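Local atomic coordinates of Lactamase_B domain-containing protein (Bacillus lehensis G1, PDB entry 7EV5), a protein that probably acts as a zinc-dependent hydrolase of dual activity, with a structure that resembles both B3 metallo-beta-lactamases and glyoxalase II. Residues A55-I60 with R98-A103; R81-L84 with A88-G91. One frame throughout, in Å; residues are numbered along the deposited sequence.

How the contacts relate
Contact 2 lies inside the chain excursion that contact 1 closes, and the centres of the two are about 7 Å apart. Two probable hydrogen bonds sew them together: N90 ND2 lies 2.9 Å from I100 O, and T102 N lies 2.9 Å from L84 O. N90 also packs its CB against A55 O at 3.3 Å, so it meets both segments of contact 1. Contact 1 carries zinc ligands directly in 55-60. Contact 2 stands one layer further out: the W83 side chain comes within about 4 Å of that of H56 and about 7 Å of a zinc ion, so the 81-91 loop lies beside the metal-bearing loop.

Contact 1: A55-I60 with R98-A103; sequences AHFDHI and RPITTA. With ZN (zinc ion), chain C; ZN (zinc ion), chain B.
I100 is the first residue of 98-103 to reach the zinc-binding loop, and its partner is F57. The delta methyl does the touching: I100 CD1 lies 3.5 Å from F57 CD1, approaching the ring obliquely. Nearer the backbones, I100 CB faces F57 CB at 4.1 Å. F57 CG lies between its own backbone N and carbonyl carbon (chi1 73°), and D58 CB lies over one face of the ring, near the rim. T102 makes the next approach, a loose one, with its methyl CG2 4.3 Å from I60 O. Its hydroxyl OG1 is hydrogen-bonded to the carbonyl of K104.

The partner loop is the HxHxDH signature of the metallo-beta-lactamase fold, here running from H54 to H59. F57 within the motif and I60 just after it turn toward 98-103, while D58 points away from it and the histidines H56 and H59 reach the zinc ions. H56 ND1 holds one zinc ion at 2.1 Å; D58 OD2 at 2.3 Å and H59 NE2 at 2.1 Å hold the other. A water bridges the two metals and donates to D58 OD1 at 2.8 Å, so the carboxylate uses one oxygen for zinc while the other accepts a hydrogen bond from that water, which probably helps to orient it. H54, H131, D150 and H191 complete the pair of sites. The contact itself is thus a hydrophobic backing to a metal-binding turn.

In the fold, 55-60 leads from strand 46-51 to helix 63-70. The loop segment 98-103 runs on from helix 92-96 toward strand 108-110. F57 also packs on helix 92-96 and T102 on the start of helix 63-70, which places the contact between these two helices.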
loop_
_atom_site.group_PDB
_atom_site.type_symbol
_atom_site.label_atom_id
_atom_site.label_comp_id
_atom_site.label_asym_id
_atom_site.label_seq_id
_atom_site.Cartn_x
_atom_site.Cartn_y
_atom_site.Cartn_z
ATOM N N ALA A 55 -1.131 5.513 -5.372
ATOM C CA ALA A 55 -1.219 6.924 -5.020
ATOM C C ALA A 55 -2.642 7.457 -5.009
ATOM O O ALA A 55 -2.843 8.672 -5.116
ATOM C CB ALA A 55 -0.315 7.780 -5.906
ATOM N N HIS A 56 -3.634 6.587 -4.854
ATOM C CA HIS A 56 -4.972 7.098 -4.582
ATOM C C HIS A 56 -4.956 7.935 -3.309
ATOM O O HIS A 56 -4.198 7.669 -2.369
ATOM C CB HIS A 56 -5.971 5.950 -4.422
ATOM C CG HIS A 56 -6.477 5.414 -5.718
ATOM N ND1 HIS A 56 -6.919 4.119 -5.859
ATOM C CD2 HIS A 56 -6.621 5.996 -6.932
ATOM C CE1 HIS A 56 -7.322 3.923 -7.100
ATOM N NE2 HIS A 56 -7.144 5.043 -7.774
ATOM N N PHE A 57 -5.825 8.951 -3.290
ATOM C CA PHE A 57 -5.822 9.938 -2.206
ATOM C C PHE A 57 -5.916 9.291 -0.823
ATOM O O PHE A 57 -5.341 9.802 0.147
ATOM C CB PHE A 57 -6.972 10.936 -2.406
ATOM C CG PHE A 57 -8.335 10.355 -2.111
ATOM C CD1 PHE A 57 -8.934 10.522 -0.861
ATOM C CD2 PHE A 57 -9.009 9.623 -3.079
ATOM C CE1 PHE A 57 -10.180 9.975 -0.597
ATOM C CE2 PHE A 57 -10.257 9.070 -2.819
ATOM C CZ PHE A 57 -10.843 9.243 -1.573
ATOM N N ASP A 58 -6.670 8.197 -0.696
ATOM C CA ASP A 58 -6.898 7.592 0.608
ATOM C C ASP A 58 -5.678 6.853 1.132
ATOM O O ASP A 58 -5.689 6.398 2.278
ATOM C CB ASP A 58 -8.141 6.685 0.575
ATOM C CG ASP A 58 -8.030 5.557 -0.444
ATOM O OD1 ASP A 58 -7.832 5.862 -1.644
ATOM O OD2 ASP A 58 -8.175 4.382 -0.024
ATOM N N HIS A 59 -4.626 6.743 0.325
ATOM C CA HIS A 59 -3.379 6.120 0.741
ATOM C C HIS A 59 -2.248 7.112 0.957
ATOM O O HIS A 59 -1.160 6.693 1.376
ATOM C CB HIS A 59 -2.961 5.043 -0.279
ATOM C CG HIS A 59 -3.968 3.943 -0.400
ATOM N ND1 HIS A 59 -3.748 2.658 0.052
ATOM C CD2 HIS A 59 -5.236 3.966 -0.867
ATOM C CE1 HIS A 59 -4.839 1.935 -0.143
ATOM N NE2 HIS A 59 -5.762 2.709 -0.687
ATOM N N ILE A 60 -2.466 8.409 0.710
ATOM C CA ILE A 60 -1.376 9.382 0.651
ATOM C C ILE A 60 -1.610 10.621 1.499
ATOM O O ILE A 60 -0.735 11.492 1.544
ATOM C CB ILE A 60 -1.035 9.802 -0.791
ATOM C CG1 ILE A 60 -2.191 10.639 -1.357
ATOM C CG2 ILE A 60 -0.713 8.575 -1.642
ATOM C CD1 ILE A 60 -1.874 11.323 -2.668
ATOM N N ARG A 98 -13.028 17.407 -2.811
ATOM C CA ARG A 98 -12.001 18.249 -2.225
ATOM C C ARG A 98 -10.651 17.697 -2.645
ATOM O O ARG A 98 -10.502 16.480 -2.817
ATOM C CB ARG A 98 -12.071 18.232 -0.691
ATOM C CG ARG A 98 -13.480 18.294 -0.119
ATOM C CD ARG A 98 -13.438 18.387 1.391
ATOM N NE ARG A 98 -14.770 18.404 1.985
ATOM C CZ ARG A 98 -15.513 19.496 2.121
ATOM N NH1 ARG A 98 -15.058 20.666 1.684
ATOM N NH2 ARG A 98 -16.712 19.421 2.688
ATOM N N PRO A 99 -9.650 18.560 -2.819
ATOM C CA PRO A 99 -8.337 18.098 -3.280
ATOM C C PRO A 99 -7.468 17.623 -2.129
ATOM O O PRO A 99 -7.401 18.240 -1.063
ATOM C CB PRO A 99 -7.737 19.361 -3.912
ATOM C CG PRO A 99 -8.333 20.486 -3.109
ATOM C CD PRO A 99 -9.727 20.031 -2.736
ATOM N N ILE A 100 -6.813 16.483 -2.354
ATOM C CA ILE A 100 -5.822 15.928 -1.442
ATOM C C ILE A 100 -4.561 15.704 -2.255
ATOM O O ILE A 100 -4.624 15.131 -3.349
ATOM C CB ILE A 100 -6.318 14.613 -0.817
ATOM C CG1 ILE A 100 -7.520 14.906 0.088
ATOM C CG2 ILE A 100 -5.200 13.940 -0.027
ATOM C CD1 ILE A 100 -8.253 13.695 0.569
ATOM N N THR A 101 -3.429 16.196 -1.754
ATOM C CA THR A 101 -2.184 16.170 -2.507
ATOM C C THR A 101 -1.005 16.129 -1.547
ATOM O O THR A 101 -1.121 16.477 -0.366
ATOM C CB THR A 101 -2.000 17.449 -3.330
ATOM O OG1 THR A 101 -2.084 18.577 -2.455
ATOM C CG2 THR A 101 -3.038 17.574 -4.446
ATOM N N THR A 102 0.143 15.716 -2.076
ATOM C CA THR A 102 1.417 16.026 -1.448
ATOM C C THR A 102 1.954 17.328 -2.027
ATOM O O THR A 102 1.463 17.844 -3.035
ATOM C CB THR A 102 2.440 14.905 -1.663
ATOM O OG1 THR A 102 2.785 14.846 -3.052
ATOM C CG2 THR A 102 1.890 13.561 -1.201
ATOM N N ALA A 103 2.978 17.866 -1.366
ATOM C CA ALA A 103 3.624 19.091 -1.813
ATOM C C ALA A 103 4.907 18.829 -2.592
ATOM O O ALA A 103 5.481 19.769 -3.156
ATOM C CB ALA A 103 3.921 20.003 -0.619
HETATM ZN ZN ZN C . -7.737 2.373 -1.148
HETATM ZN ZN ZN B . -6.998 2.617 -4.370
HETATM O O HOH W 1 -7.967 3.367 -2.870
#

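Contact 2: R81-L84 with A88-G91; sequences RHWL and ALNG
L89 lays its CB over one face of the W83 indole, 4.0 Å from the centroid of the five-membered ring and 22° off the ring normal, a CH-pi contact. The nearest ring atom is W83 CD1, 3.7 Å from L89 CB. The L89 carbonyl oxygen shares this face, 3.7 Å above the plane of the W83 ring and over its centre, so a single residue spans the indole with a methylene at the pyrrole end and a carbonyl further in. The two side chains cross at about a right angle. L89 CD1 also touches H82 CB, at 3.9 Å, while the imidazole of H82 leads away.

N90 supplies the polar half. Its ND2 donates to W83 O at 2.9 Å with an N-H...O angle of 142°: the nitrogen arrives almost head-on to the carbonyl, but the oxygen is tilted out of the N90 amide plane, so the bond is somewhat bent. With chi1 at 65°, N90 CG lies between its own backbone N and carbonyl carbon, which brings the amide to this carbonyl. N90 CB lies 3.3 Å from W83 O. The second amide hydrogen bond runs to I100 O, and OD1 pairs with S92 OG at the start of helix 92-96, for which G91 is the N-cap residue.

A CH-pi contact and one side-chain amide therefore hold the two ends of the 81-91 loop together. The W83 side chain lies about 4 Å from that of the zinc ligand H56, with one indole face covered by L89 CB and O. Because ND2 is shared by two backbone oxygens and OD1 takes a hydroxyl, the polar atoms of the buried N90 side chain are satisfied, and the rotation of the amide is fixed.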
loop_
_atom_site.group_PDB
_atom_site.type_symbol
_atom_site.label_atom_id
_atom_site.label_comp_id
_atom_site.label_asym_id
_atom_site.label_seq_id
_atom_site.Cartn_x
_atom_site.Cartn_y
_atom_site.Cartn_z
ATOM N N ARG A 81 3.497 8.644 -10.823
ATOM C CA ARG A 81 4.338 9.702 -10.266
ATOM C C ARG A 81 3.652 11.063 -10.257
ATOM O O ARG A 81 3.911 11.873 -9.361
ATOM C CB ARG A 81 5.673 9.766 -11.018
ATOM C CG ARG A 81 5.599 10.236 -12.476
ATOM C CD ARG A 81 7.019 10.331 -13.083
ATOM N NE ARG A 81 7.013 10.554 -14.527
ATOM C CZ ARG A 81 7.108 11.743 -15.113
ATOM N NH1 ARG A 81 7.201 12.850 -14.383
ATOM N NH2 ARG A 81 7.096 11.817 -16.438
ATOM N N HIS A 82 2.776 11.334 -11.231
ATOM C CA HIS A 82 2.054 12.598 -11.258
ATOM C C HIS A 82 0.869 12.627 -10.306
ATOM O O HIS A 82 0.298 13.702 -10.091
ATOM C CB HIS A 82 1.512 12.873 -12.665
ATOM C CG HIS A 82 2.572 13.008 -13.712
ATOM N ND1 HIS A 82 3.563 13.964 -13.649
ATOM C CD2 HIS A 82 2.795 12.306 -14.847
ATOM C CE1 HIS A 82 4.351 13.845 -14.702
ATOM N NE2 HIS A 82 3.906 12.849 -15.445
ATOM N N TRP A 83 0.476 11.486 -9.743
ATOM C CA TRP A 83 -0.766 11.435 -8.981
ATOM C C TRP A 83 -0.647 12.076 -7.606
ATOM O O TRP A 83 -1.654 12.540 -7.062
ATOM C CB TRP A 83 -1.209 9.985 -8.796
ATOM C CG TRP A 83 -1.751 9.349 -10.035
ATOM C CD1 TRP A 83 -1.480 9.688 -11.329
ATOM C CD2 TRP A 83 -2.648 8.246 -10.086
ATOM N NE1 TRP A 83 -2.163 8.858 -12.191
ATOM C CE2 TRP A 83 -2.900 7.969 -11.450
ATOM C CE3 TRP A 83 -3.276 7.476 -9.112
ATOM C CZ2 TRP A 83 -3.752 6.935 -11.860
ATOM C CZ3 TRP A 83 -4.124 6.452 -9.521
ATOM C CH2 TRP A 83 -4.349 6.195 -10.887
ATOM N N LEU A 84 0.549 12.099 -7.013
ATOM C CA LEU A 84 0.685 12.608 -5.652
ATOM C C LEU A 84 0.258 14.066 -5.566
ATOM O O LEU A 84 -0.410 14.474 -4.608
ATOM C CB LEU A 84 2.135 12.472 -5.190
ATOM C CG LEU A 84 2.625 11.044 -4.947
ATOM C CD1 LEU A 84 4.087 11.107 -4.518
ATOM C CD2 LEU A 84 1.782 10.297 -3.917
ATOM N N ALA A 88 -6.779 15.937 -9.473
ATOM C CA ALA A 88 -7.606 15.460 -10.576
ATOM C C ALA A 88 -7.231 14.056 -11.023
ATOM O O ALA A 88 -8.010 13.417 -11.740
ATOM C CB ALA A 88 -7.507 16.410 -11.769
ATOM N N LEU A 89 -6.056 13.566 -10.638
ATOM C CA LEU A 89 -5.614 12.235 -11.030
ATOM C C LEU A 89 -5.746 11.211 -9.915
ATOM O O LEU A 89 -5.963 10.025 -10.197
ATOM C CB LEU A 89 -4.149 12.276 -11.487
ATOM C CG LEU A 89 -3.837 13.192 -12.669
ATOM C CD1 LEU A 89 -2.351 13.201 -12.933
ATOM C CD2 LEU A 89 -4.587 12.728 -13.906
ATOM N N ASN A 90 -5.620 11.630 -8.654
ATOM C CA ASN A 90 -5.534 10.672 -7.559
ATOM C C ASN A 90 -6.881 10.304 -6.956
ATOM O O ASN A 90 -6.912 9.562 -5.974
ATOM C CB ASN A 90 -4.529 11.118 -6.480
ATOM C CG ASN A 90 -4.940 12.399 -5.748
ATOM O OD1 ASN A 90 -6.127 12.676 -5.552
ATOM N ND2 ASN A 90 -3.944 13.173 -5.326
ATOM N N GLY A 91 -7.982 10.803 -7.519
ATOM C CA GLY A 91 -9.312 10.474 -7.055
ATOM C C GLY A 91 -9.922 11.435 -6.045
ATOM O O GLY A 91 -11.131 11.354 -5.805
#